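Local coordinates for protein beta-glucuronidase (Dictyoglomus thermophilum, PDB 6XXW) that probably hydrolyses beta-D-glucuronides, as a glycoside hydrolase of family 2, at residues S79-V84 and G132-I137. Residues are numbered along the deposited sequence; the frame is centred on the assembly and turned at random.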
# COMPACT_ATOMS: atom_id res chain seq x y z
N SER A 79 34.16 24.94 -9.03
CA SER A 79 35.52 25.41 -8.84
C SER A 79 36.40 24.30 -8.28
O SER A 79 35.95 23.47 -7.47
CB SER A 79 35.57 26.60 -7.87
OG SER A 79 34.91 27.73 -8.39
N PHE A 80 37.66 24.30 -8.69
CA PHE A 80 38.62 23.36 -8.14
C PHE A 80 40.00 24.00 -8.18
O PHE A 80 40.26 24.90 -8.98
CB PHE A 80 38.60 22.01 -8.87
CG PHE A 80 39.04 22.07 -10.30
CD1 PHE A 80 38.16 22.48 -11.30
CD2 PHE A 80 40.33 21.71 -10.66
CE1 PHE A 80 38.56 22.53 -12.62
CE2 PHE A 80 40.75 21.77 -11.98
CZ PHE A 80 39.85 22.18 -12.97
N PHE A 81 40.87 23.52 -7.30
CA PHE A 81 42.22 24.05 -7.15
C PHE A 81 43.20 22.97 -7.57
O PHE A 81 43.05 21.81 -7.19
CB PHE A 81 42.47 24.48 -5.70
CG PHE A 81 41.65 25.67 -5.27
CD1 PHE A 81 40.34 25.51 -4.85
CD2 PHE A 81 42.19 26.95 -5.31
CE1 PHE A 81 39.57 26.60 -4.48
CE2 PHE A 81 41.43 28.04 -4.94
CZ PHE A 81 40.12 27.87 -4.52
N ILE A 82 44.18 23.35 -8.38
CA ILE A 82 45.23 22.44 -8.83
C ILE A 82 46.48 22.76 -8.02
O ILE A 82 46.88 23.93 -7.96
CB ILE A 82 45.52 22.58 -10.33
CG1 ILE A 82 44.31 22.12 -11.17
CG2 ILE A 82 46.80 21.81 -10.70
CD1 ILE A 82 44.19 20.62 -11.28
N PRO A 83 47.12 21.77 -7.39
CA PRO A 83 48.37 22.03 -6.66
C PRO A 83 49.51 22.37 -7.60
O PRO A 83 49.64 21.78 -8.68
CB PRO A 83 48.62 20.71 -5.91
CG PRO A 83 47.31 19.99 -5.91
CD PRO A 83 46.63 20.40 -7.17
N VAL A 84 50.36 23.31 -7.18
CA VAL A 84 51.50 23.70 -8.01
C VAL A 84 52.36 22.50 -8.34
O VAL A 84 53.01 22.46 -9.39
CB VAL A 84 52.35 24.79 -7.32
CG1 VAL A 84 51.73 26.17 -7.51
CG2 VAL A 84 52.54 24.46 -5.83
N GLY A 132 48.23 26.11 -8.72
CA GLY A 132 48.16 26.74 -7.42
C GLY A 132 47.06 27.75 -7.27
O GLY A 132 47.12 28.59 -6.36
N GLN A 133 46.04 27.70 -8.12
CA GLN A 133 45.00 28.71 -8.16
C GLN A 133 43.66 28.06 -8.44
O GLN A 133 43.56 26.87 -8.73
CB GLN A 133 45.30 29.77 -9.22
CG GLN A 133 46.59 30.54 -9.03
CD GLN A 133 46.99 31.29 -10.27
OE1 GLN A 133 47.77 30.80 -11.10
NE2 GLN A 133 46.45 32.49 -10.43
N GLU A 134 42.61 28.88 -8.36
CA GLU A 134 41.26 28.43 -8.66
C GLU A 134 41.09 28.14 -10.15
O GLU A 134 41.64 28.84 -11.01
CB GLU A 134 40.24 29.49 -8.22
CG GLU A 134 38.79 29.00 -8.27
CD GLU A 134 37.78 30.13 -8.21
OE1 GLU A 134 38.17 31.29 -8.49
OE2 GLU A 134 36.60 29.87 -7.88
N ASN A 135 40.34 27.09 -10.45
CA ASN A 135 39.96 26.74 -11.80
C ASN A 135 38.45 26.52 -11.83
O ASN A 135 37.83 26.30 -10.80
CB ASN A 135 40.69 25.49 -12.27
CG ASN A 135 42.19 25.69 -12.35
OD1 ASN A 135 42.74 25.86 -13.43
ND2 ASN A 135 42.85 25.68 -11.19
N ILE A 136 37.88 26.61 -13.03
CA ILE A 136 36.44 26.41 -13.23
C ILE A 136 36.26 25.29 -14.25
O ILE A 136 36.78 25.38 -15.37
CB ILE A 136 35.74 27.69 -13.70
CG1 ILE A 136 35.99 28.84 -12.72
CG2 ILE A 136 34.26 27.45 -13.95
CD1 ILE A 136 35.52 28.55 -11.32
N ILE A 137 35.52 24.25 -13.88
CA ILE A 137 35.08 23.25 -14.84
C ILE A 137 33.61 23.47 -15.14
O ILE A 137 32.80 23.74 -14.23
CB ILE A 137 35.33 21.82 -14.33
CG1 ILE A 137 34.69 20.82 -15.32
CG2 ILE A 137 34.78 21.64 -12.92
CD1 ILE A 137 35.13 19.40 -15.13
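One face of the F80 ring carries the CB of N135, 3.6 Å from the ring centroid and 18° off its normal, a CH-pi contact; near the ring plane, I82 CD1 and the backbone N of I137 meet the edge. F80 reaches this place because its CG sits between its own backbone N and carbonyl carbon (chi1 65°), which turns the ring in beneath the CB of N135, steeply across the run of the neighbouring strand, where CE1 also packs on I137 CB. On the side of the sheet that bears S79, F81 and I136, E134 CA lies 4.1 Å from the centroid of the F81 ring, off-centre, as a second CH-pi contact.

Strands 73-81 and 134-142 run antiparallel here, and F80 and N135 form the hydrogen-bonded pair: F80 N gives to N135 O at 2.9 Å, and N135 N to F80 O at 2.6 Å. Asparagine suits position 135: its CB covers the ring, its ND2 adds a weak bond to F80 O, and its OD1 accepts from N130 and N107. E134 is extended beyond CG, and S79 OG donates to its OE2 (2.8 Å), meeting it on the anti side and 26° out of the carboxylate plane. Farther along, G132 N bonds to I82 O; its positive phi favours glycine, and G132 CA lies 3.6 Å from V84 CG1.

Within the sugar-binding domain of this family 2 enzyme, the pairing therefore combines a buried side, with F80 and the N135 amide held by hydrogen bonds, and a partly exposed side, where F81 and I136 accompany a serine hydroxyl that probably helps to stabilise the charge of a carboxylate.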